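Capsid protein (Penaeus vannamei nodavirus, PDB 5YKZ) probably builds the capsid of a shrimp nodavirus, the part modelled here being its protruding (P) domain, which pairs with a second copy as a dimeric spike. Local coordinates at residues 48-53 and 106-111; 54-59 and 71-76; 37-42 and 114-119. All coordinates share one frame; numbering follows the deposited sequence.

Interaction 1. Residues 48-53 and 106-111; sequences QNFQSE and KKQTTG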
loop_
_atom_site.group_PDB
_atom_site.type_symbol
_atom_site.label_atom_id
_atom_site.label_comp_id
_atom_site.label_asym_id
_atom_site.label_seq_id
_atom_site.Cartn_x
_atom_site.Cartn_y
_atom_site.Cartn_z
ATOM N N GLN B 48 13.544 -3.763 -1.818
ATOM C CA GLN B 48 14.456 -2.594 -1.751
ATOM C C GLN B 48 15.393 -2.691 -0.661
ATOM O O GLN B 48 15.063 -3.105 0.446
ATOM C CB GLN B 48 13.628 -1.281 -1.666
ATOM C CG GLN B 48 12.791 -1.041 -2.877
ATOM C CD GLN B 48 13.589 -0.922 -4.112
ATOM O OE1 GLN B 48 14.456 -0.026 -4.160
ATOM N NE2 GLN B 48 13.321 -1.703 -5.059
ATOM N N ASN B 49 16.645 -2.241 -0.902
ATOM C CA ASN B 49 17.626 -2.074 0.140
ATOM C C ASN B 49 17.785 -0.625 0.460
ATOM O O ASN B 49 18.557 0.084 -0.201
ATOM C CB ASN B 49 18.967 -2.676 -0.243
ATOM C CG ASN B 49 19.954 -2.481 0.819
ATOM O OD1 ASN B 49 19.688 -2.063 1.908
ATOM N ND2 ASN B 49 21.203 -2.926 0.522
ATOM N N PHE B 50 17.010 -0.134 1.432
ATOM C CA PHE B 50 17.050 1.274 1.837
ATOM C C PHE B 50 18.258 1.571 2.664
ATOM O O PHE B 50 18.400 2.750 3.017
ATOM C CB PHE B 50 15.746 1.637 2.609
ATOM C CG PHE B 50 14.502 1.512 1.808
ATOM C CD1 PHE B 50 14.166 2.477 0.835
ATOM C CD2 PHE B 50 13.591 0.492 1.981
ATOM C CE1 PHE B 50 13.019 2.393 0.148
ATOM C CE2 PHE B 50 12.427 0.402 1.288
ATOM C CZ PHE B 50 12.148 1.368 0.339
ATOM N N GLN B 51 19.106 0.608 2.961
ATOM C CA GLN B 51 20.321 0.766 3.800
ATOM C C GLN B 51 21.523 0.570 2.960
ATOM O O GLN B 51 22.632 0.348 3.556
ATOM C CB GLN B 51 20.265 -0.206 4.959
ATOM C CG GLN B 51 19.104 0.156 5.867
ATOM C CD GLN B 51 18.987 -0.687 7.150
ATOM O OE1 GLN B 51 19.841 -1.501 7.461
ATOM N NE2 GLN B 51 17.870 -0.545 7.823
ATOM N N SER B 52 21.482 0.763 1.687
ATOM C CA SER B 52 22.640 0.641 0.780
ATOM C C SER B 52 23.595 1.801 1.027
ATOM O O SER B 52 24.757 1.708 0.565
ATOM C CB SER B 52 22.191 0.591 -0.667
ATOM O OG SER B 52 21.220 1.564 -0.969
ATOM N N GLU B 53 23.185 2.875 1.694
ATOM C CA GLU B 53 24.059 4.035 2.064
ATOM C C GLU B 53 23.355 4.707 3.212
ATOM O O GLU B 53 22.190 4.340 3.575
ATOM C CB GLU B 53 24.264 4.962 0.858
ATOM C CG GLU B 53 23.010 5.666 0.326
ATOM C CD GLU B 53 22.040 4.700 -0.321
ATOM O OE1 GLU B 53 22.368 3.991 -1.286
ATOM O OE2 GLU B 53 20.862 4.655 0.139
ATOM N N LYS B 106 19.005 8.966 -1.733
ATOM C CA LYS B 106 18.330 7.694 -1.529
ATOM C C LYS B 106 17.629 7.369 -2.832
ATOM O O LYS B 106 16.524 7.864 -3.085
ATOM C CB LYS B 106 17.370 7.779 -0.341
ATOM C CG LYS B 106 17.990 8.253 0.948
ATOM C CD LYS B 106 19.108 7.357 1.457
ATOM C CE LYS B 106 18.606 5.982 1.818
ATOM N NZ LYS B 106 19.681 5.186 2.442
ATOM N N LYS B 107 18.298 6.595 -3.671
ATOM C CA LYS B 107 17.859 6.360 -5.041
ATOM C C LYS B 107 17.045 5.084 -5.206
ATOM O O LYS B 107 16.875 4.569 -6.331
ATOM C CB LYS B 107 19.075 6.304 -6.018
ATOM C CG LYS B 107 20.006 7.484 -6.016
ATOM C CD LYS B 107 19.189 8.694 -6.345
ATOM C CE LYS B 107 20.136 9.936 -6.661
ATOM N NZ LYS B 107 19.385 11.181 -6.768
ATOM N N GLN B 108 16.551 4.550 -4.073
ATOM C CA GLN B 108 15.732 3.337 -4.091
ATOM C C GLN B 108 14.468 3.618 -4.915
ATOM O O GLN B 108 14.077 4.740 -5.156
ATOM C CB GLN B 108 15.355 2.934 -2.658
ATOM C CG GLN B 108 16.545 2.410 -1.877
ATOM C CD GLN B 108 17.482 3.464 -1.298
ATOM O OE1 GLN B 108 17.162 4.634 -1.310
ATOM N NE2 GLN B 108 18.665 3.013 -0.848
ATOM N N THR B 109 13.797 2.535 -5.319
ATOM C CA THR B 109 12.613 2.592 -6.151
ATOM C C THR B 109 11.395 2.240 -5.351
ATOM O O THR B 109 11.295 1.133 -4.775
ATOM C CB THR B 109 12.730 1.640 -7.333
ATOM O OG1 THR B 109 13.868 2.010 -8.151
ATOM C CG2 THR B 109 11.521 1.734 -8.237
ATOM N N THR B 110 10.457 3.175 -5.311
ATOM C CA THR B 110 9.136 2.924 -4.706
ATOM C C THR B 110 8.117 3.391 -5.730
ATOM O O THR B 110 8.446 3.990 -6.751
ATOM C CB THR B 110 8.965 3.593 -3.370
ATOM O OG1 THR B 110 8.835 4.995 -3.523
ATOM C CG2 THR B 110 10.095 3.251 -2.413
ATOM N N GLY B 111 6.836 3.143 -5.441
ATOM C CA GLY B 111 5.798 3.463 -6.378
ATOM C C GLY B 111 4.421 3.365 -5.789
ATOM O O GLY B 111 4.229 3.379 -4.555
HETATM O O HOH W 1 20.567 4.699 -3.380
#
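The side-chain amide of Gln108 sits in the middle of this loop-to-loop contact. Its NE2 donates one N-H to Asn49 O at 3.0 Å, in the carbonyl plane and on a lone pair, and the other to Glu53 OE2 at 2.9 Å, almost straight at 170°. Glu53 OE2 takes that bond on its syn lone pair and keeps the anti one for the ammonium of Lys106, a salt bridge of 2.6 Å between OE2 and NZ. Lys106 reaches it by bending at chi2 and chi3, and its NZ also donates to Phe50 O at 2.8 Å, from above the carbonyl plane, and to Gly55 O. Farther along, Thr109 N binds Gln48 OE1 at 2.9 Å, again from above the carbonyl plane. In the apolar part, Gln108 CG packs 3.6 Å from Phe50 CD1, while Thr110 CG2 touches the ring edge and Gln48 CB lies over one face, offset toward the rim.

In the second shell, Ser52 OG donates to Glu53 OE1, and a water joins OE1 to Lys107 N. Phe45 meets the Phe50 ring edge-to-face. Asn49 OD1 accepts from Gln51 N, an Asx turn overlapping a type I beta turn, Asn49 to Ser52.

Interaction 2. Residues 54-59 and 71-76; sequences AGIYIL and SINMDP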
loop_
_atom_site.group_PDB
_atom_site.type_symbol
_atom_site.label_atom_id
_atom_site.label_comp_id
_atom_site.label_asym_id
_atom_site.label_seq_id
_atom_site.Cartn_x
_atom_site.Cartn_y
_atom_site.Cartn_z
ATOM N N ALA B 54 24.036 5.643 3.888
ATOM C CA ALA B 54 23.472 6.310 5.004
ATOM C C ALA B 54 22.296 7.158 4.615
ATOM O O ALA B 54 22.173 7.583 3.526
ATOM C CB ALA B 54 24.555 7.141 5.727
ATOM N N GLY B 55 21.528 7.427 5.650
ATOM C CA GLY B 55 20.380 8.318 5.569
ATOM C C GLY B 55 19.094 7.573 5.285
ATOM O O GLY B 55 19.078 6.403 4.929
ATOM N N ILE B 56 18.003 8.264 5.525
ATOM C CA ILE B 56 16.664 7.680 5.508
ATOM C C ILE B 56 15.964 8.044 4.170
ATOM O O ILE B 56 15.858 9.220 3.839
ATOM C CB ILE B 56 15.882 8.142 6.662
ATOM C CG1 ILE B 56 16.598 7.894 8.048
ATOM C CG2 ILE B 56 14.503 7.435 6.693
ATOM C CD1 ILE B 56 15.918 8.608 9.220
ATOM N N TYR B 57 15.388 7.042 3.516
ATOM C CA TYR B 57 14.473 7.236 2.383
ATOM C C TYR B 57 13.167 7.763 2.961
ATOM O O TYR B 57 12.487 7.033 3.720
ATOM C CB TYR B 57 14.247 5.936 1.652
ATOM C CG TYR B 57 13.377 6.087 0.424
ATOM C CD1 TYR B 57 12.029 6.102 0.495
ATOM C CD2 TYR B 57 13.937 6.221 -0.821
ATOM C CE1 TYR B 57 11.236 6.305 -0.625
ATOM C CE2 TYR B 57 13.192 6.363 -1.962
ATOM C CZ TYR B 57 11.809 6.445 -1.838
ATOM O OH TYR B 57 11.003 6.635 -2.953
ATOM N N ILE B 58 12.777 9.009 2.630
ATOM C CA ILE B 58 11.540 9.618 3.027
ATOM C C ILE B 58 10.932 10.315 1.854
ATOM O O ILE B 58 11.490 11.331 1.370
ATOM C CB ILE B 58 11.755 10.652 4.173
ATOM C CG1 ILE B 58 12.500 10.033 5.387
ATOM C CG2 ILE B 58 10.398 11.167 4.635
ATOM C CD1 ILE B 58 12.775 10.979 6.544
ATOM N N LEU B 59 9.815 9.797 1.391
ATOM C CA LEU B 59 9.092 10.351 0.257
ATOM C C LEU B 59 7.749 10.815 0.720
ATOM O O LEU B 59 7.054 10.053 1.490
ATOM C CB LEU B 59 8.980 9.302 -0.844
ATOM C CG LEU B 59 8.179 9.727 -2.088
ATOM C CD1 LEU B 59 8.699 9.085 -3.324
ATOM C CD2 LEU B 59 6.696 9.331 -1.923
ATOM N N SER B 71 2.762 8.654 2.103
ATOM C CA SER B 71 3.955 8.784 2.882
ATOM C C SER B 71 4.711 7.467 2.899
ATOM O O SER B 71 4.135 6.416 3.270
ATOM C CB SER B 71 3.626 9.148 4.327
ATOM O OG SER B 71 4.752 9.020 5.138
ATOM N N ILE B 72 5.972 7.496 2.503
ATOM C CA ILE B 72 6.882 6.351 2.630
ATOM C C ILE B 72 8.073 6.852 3.392
ATOM O O ILE B 72 8.952 7.544 2.831
ATOM C CB ILE B 72 7.295 5.753 1.249
ATOM C CG1 ILE B 72 6.090 5.279 0.468
ATOM C CG2 ILE B 72 8.294 4.676 1.486
ATOM C CD1 ILE B 72 6.336 4.771 -0.906
ATOM N N ASN B 73 8.172 6.547 4.658
ATOM C CA ASN B 73 9.235 6.981 5.565
ATOM C C ASN B 73 9.872 5.710 6.104
ATOM O O ASN B 73 9.250 4.986 6.899
ATOM C CB ASN B 73 8.741 7.929 6.643
ATOM C CG ASN B 73 9.888 8.364 7.530
ATOM O OD1 ASN B 73 10.852 7.759 7.650
ATOM N ND2 ASN B 73 9.667 9.529 8.179
ATOM N N MET B 74 11.078 5.409 5.669
ATOM C CA MET B 74 11.758 4.221 6.027
ATOM C C MET B 74 12.618 4.382 7.329
ATOM O O MET B 74 13.465 3.563 7.600
ATOM C CB MET B 74 12.522 3.634 4.881
ATOM C CG MET B 74 11.613 3.270 3.707
ATOM S SD MET B 74 10.110 2.418 4.051
ATOM C CE MET B 74 10.766 1.055 4.586
ATOM N N ASP B 75 12.388 5.376 8.112
ATOM C CA ASP B 75 13.098 5.552 9.414
ATOM C C ASP B 75 12.933 4.260 10.214
ATOM O O ASP B 75 11.801 3.869 10.502
ATOM C CB ASP B 75 12.532 6.716 10.139
ATOM C CG ASP B 75 13.292 7.127 11.432
ATOM O OD1 ASP B 75 13.796 6.197 12.095
ATOM O OD2 ASP B 75 13.270 8.315 11.705
ATOM N N PRO B 76 14.017 3.646 10.653
ATOM C CA PRO B 76 13.824 2.391 11.380
ATOM C C PRO B 76 13.127 2.538 12.698
ATOM O O PRO B 76 12.558 1.537 13.279
ATOM C CB PRO B 76 15.233 1.887 11.638
ATOM C CG PRO B 76 16.176 2.782 11.027
ATOM C CD PRO B 76 15.408 3.918 10.353
HETATM O O HOH W 2 6.808 10.582 4.268
#
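Three backbone hydrogen bonds hold the two segments together. Leu59 and Ile72 form an antiparallel hydrogen-bonded pair: Leu59 N donates to Ile72 O at 2.8 Å, and Ile72 N returns the bond to Leu59 O at 3.0 Å, both in the carbonyl plane. The third, Met74 N to Tyr57 O at 2.9 Å, arrives nearly along the C=O axis. Between them Ile58 and Asn73 make a non-hydrogen-bonded pair, where Ile58 CA closes on Ile72 O in a CA-H...O contact. This is the open end of the beta hairpin built from strands 58-63 and 66-73. Asn73 OD1 accepts from Asp75 N at 2.9 Å, an Asx turn at Asn73. A water bridges Leu59 O and Ser71 OG.

The side-chain packing divides between the two faces. On one, Ile58 and Asn73 run side by side, with Ile58 CG1 3.6 Å from Asn73 OD1; nearby, Ile56 lays CG2 against Asp75 N at 3.3 Å and CD1 against the Asp75 carboxylate, whose OD1 accepts from Thr77 N. On the other, Ile72 CG2 meets the Tyr57 ring obliquely, 4.0 Å from CE1. Chi1 of -177° sets the Tyr57 ring anti to its backbone N, and its OH is hydrogen-bonded to Thr110 OG1. Met74, bent at chi2 and chi3, packs on Phe45 and on Thr79 of the second subunit.

Interaction 3. Residues 37-42 and 114-119; sequences TSYLLT and IIAATS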
loop_
_atom_site.group_PDB
_atom_site.type_symbol
_atom_site.label_atom_id
_atom_site.label_comp_id
_atom_site.label_asym_id
_atom_site.label_seq_id
_atom_site.Cartn_x
_atom_site.Cartn_y
_atom_site.Cartn_z
ATOM N N THR B 37 -11.509 11.083 -15.194
ATOM C CA THR B 37 -11.850 9.912 -14.415
ATOM C C THR B 37 -11.032 9.950 -13.089
ATOM O O THR B 37 -9.865 10.329 -13.097
ATOM C CB THR B 37 -11.446 8.633 -15.162
ATOM O OG1 THR B 37 -12.221 8.597 -16.428
ATOM C CG2 THR B 37 -11.804 7.350 -14.416
ATOM N N SER B 38 -11.677 9.489 -12.063
ATOM C CA SER B 38 -11.056 9.443 -10.713
ATOM C C SER B 38 -10.474 8.087 -10.463
ATOM O O SER B 38 -11.004 7.015 -10.778
ATOM C CB SER B 38 -12.090 9.824 -9.692
ATOM O OG SER B 38 -12.314 11.287 -9.848
ATOM N N TYR B 39 -9.301 8.157 -9.805
ATOM C CA TYR B 39 -8.484 6.984 -9.421
ATOM C C TYR B 39 -8.089 7.057 -7.998
ATOM O O TYR B 39 -7.966 8.203 -7.451
ATOM C CB TYR B 39 -7.245 6.892 -10.323
ATOM C CG TYR B 39 -7.573 6.699 -11.746
ATOM C CD1 TYR B 39 -7.759 5.416 -12.247
ATOM C CD2 TYR B 39 -7.721 7.751 -12.643
ATOM C CE1 TYR B 39 -8.121 5.209 -13.574
ATOM C CE2 TYR B 39 -8.060 7.529 -13.977
ATOM C CZ TYR B 39 -8.251 6.258 -14.390
ATOM O OH TYR B 39 -8.556 6.068 -15.753
ATOM N N LEU B 40 -7.783 5.973 -7.388
ATOM C CA LEU B 40 -7.142 5.917 -6.035
ATOM C C LEU B 40 -5.726 5.441 -6.210
ATOM O O LEU B 40 -5.493 4.461 -6.969
ATOM C CB LEU B 40 -7.926 4.939 -5.242
ATOM C CG LEU B 40 -7.711 4.934 -3.793
ATOM C CD1 LEU B 40 -8.249 6.213 -3.068
ATOM C CD2 LEU B 40 -8.283 3.676 -3.151
ATOM N N LEU B 41 -4.789 6.033 -5.518
ATOM C CA LEU B 41 -3.392 5.628 -5.550
ATOM C C LEU B 41 -2.982 5.123 -4.210
ATOM O O LEU B 41 -3.240 5.782 -3.187
ATOM C CB LEU B 41 -2.461 6.795 -5.920
ATOM C CG LEU B 41 -2.938 7.745 -6.976
ATOM C CD1 LEU B 41 -1.946 8.823 -7.254
ATOM C CD2 LEU B 41 -3.282 7.017 -8.299
ATOM N N THR B 42 -2.307 3.955 -4.127
ATOM C CA THR B 42 -1.833 3.373 -2.900
ATOM C C THR B 42 -0.366 3.035 -3.038
ATOM O O THR B 42 0.077 2.632 -4.142
ATOM C CB THR B 42 -2.670 2.104 -2.577
ATOM O OG1 THR B 42 -2.606 1.161 -3.722
ATOM C CG2 THR B 42 -4.070 2.449 -2.329
ATOM N N ILE B 114 -2.349 2.326 -9.288
ATOM C CA ILE B 114 -3.449 3.167 -9.747
ATOM C C ILE B 114 -4.667 2.286 -9.852
ATOM O O ILE B 114 -4.712 1.347 -10.669
ATOM C CB ILE B 114 -3.149 3.818 -11.075
ATOM C CG1 ILE B 114 -1.797 4.563 -11.046
ATOM C CG2 ILE B 114 -4.321 4.704 -11.473
ATOM C CD1 ILE B 114 -1.521 5.337 -12.303
ATOM N N ILE B 115 -5.621 2.506 -8.990
ATOM C CA ILE B 115 -6.799 1.650 -8.775
ATOM C C ILE B 115 -7.984 2.341 -9.388
ATOM O O ILE B 115 -8.202 3.511 -9.261
ATOM C CB ILE B 115 -7.037 1.424 -7.300
ATOM C CG1 ILE B 115 -5.804 0.807 -6.691
ATOM C CG2 ILE B 115 -8.236 0.514 -7.111
ATOM C CD1 ILE B 115 -5.721 0.823 -5.253
ATOM N N ALA B 116 -8.717 1.528 -10.192
ATOM C CA ALA B 116 -9.797 1.986 -11.047
ATOM C C ALA B 116 -11.041 1.121 -10.882
ATOM O O ALA B 116 -10.926 -0.100 -10.734
ATOM C CB ALA B 116 -9.320 1.915 -12.519
ATOM N N ALA B 117 -12.166 1.758 -11.062
ATOM C CA ALA B 117 -13.358 0.992 -11.272
ATOM C C ALA B 117 -13.380 0.341 -12.636
ATOM O O ALA B 117 -12.890 0.893 -13.599
ATOM C CB ALA B 117 -14.533 1.919 -11.195
ATOM N N THR B 118 -13.999 -0.820 -12.696
ATOM C CA THR B 118 -14.224 -1.587 -13.925
ATOM C C THR B 118 -15.510 -2.403 -13.765
ATOM O O THR B 118 -16.176 -2.365 -12.752
ATOM C CB THR B 118 -13.011 -2.505 -14.122
ATOM O OG1 THR B 118 -13.024 -3.141 -15.431
ATOM C CG2 THR B 118 -12.854 -3.602 -13.075
ATOM N N SER B 119 -15.873 -3.093 -14.835
ATOM C CA SER B 119 -17.014 -4.053 -14.827
ATOM C C SER B 119 -16.677 -5.368 -14.149
ATOM O O SER B 119 -17.634 -6.054 -13.785
ATOM C CB SER B 119 -17.347 -4.369 -16.258
ATOM O OG SER B 119 -16.184 -4.860 -16.896
HETATM O O HOH W 3 -11.950 4.669 -11.714
#
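The ring of Tyr39 is the one aromatic group in this contact, and it is met mainly along one edge. Ala116 CB lies there near the ring plane, 3.7 Å from CE1, and Ile115 O lies at the same edge, close to CD1. Ile114 CG2 comes in obliquely, 3.6 Å from Tyr39 CD1. With chi1 at -62°, CG stands anti to the carbonyl carbon, which brings the ring alongside strand 114-118; at the far end the phenol OH is hydrogen-bonded to Ser34 N.

Next to Tyr39 the backbones pair through Leu40 and Ile115. Leu40 N donates to Ile115 O at 3.1 Å, in the carbonyl plane and on a lone pair, whereas Ile115 N meets Leu40 O at 2.8 Å nearly along the C=O axis. Leu41 and Ile114 follow as a non-hydrogen-bonded pair. The strand directions differ by 144°, well short of 180°, and beyond Tyr39 the chains separate enough for a water to connect Ser38 O with Ala117 N.

Side chains alternate between the faces. Leu41 and Ile114 point the same way, Leu41 CD2 4.0 Å from Ile114 CG1, on the side of Tyr39. Leu40 and Ile115 point to the other side, where the Ile115 and Thr42 side chains cross at about a right angle, Ile115 CD1 3.5 Å from Thr42 OG1. That second face meets the partner: Leu40 packs on Ile115 of the second subunit, Ile115 on its Leu40, and Thr42 on its Thr42. The arrangement is that of neighbouring antiparallel strands in a twisted beta sheet, with one face turned to the dimer interface of the P-domain spike.

In the fold
From the N terminus, the chain passes through strands 7-15 and 26-30 before residues 37-42, where interaction 3 opens a long loop that closes only at 114-119, joining strand 38-48 to the C-terminal strand 111-118. Strand 38-48 then runs to the far end of the domain, and interaction 1 ties the loop after it to the loop after strand 95-101, closing at 106-111. Within that span lies interaction 2, a short closure pairing strands 58-63 and 66-73, so the three loops nest without crossing. Interactions 1 and 2 are neighbours, their centres about 9 Å apart. Interaction 3 lies opposite, its centre about 27 Å from the centres of both. All three touch the second subunit.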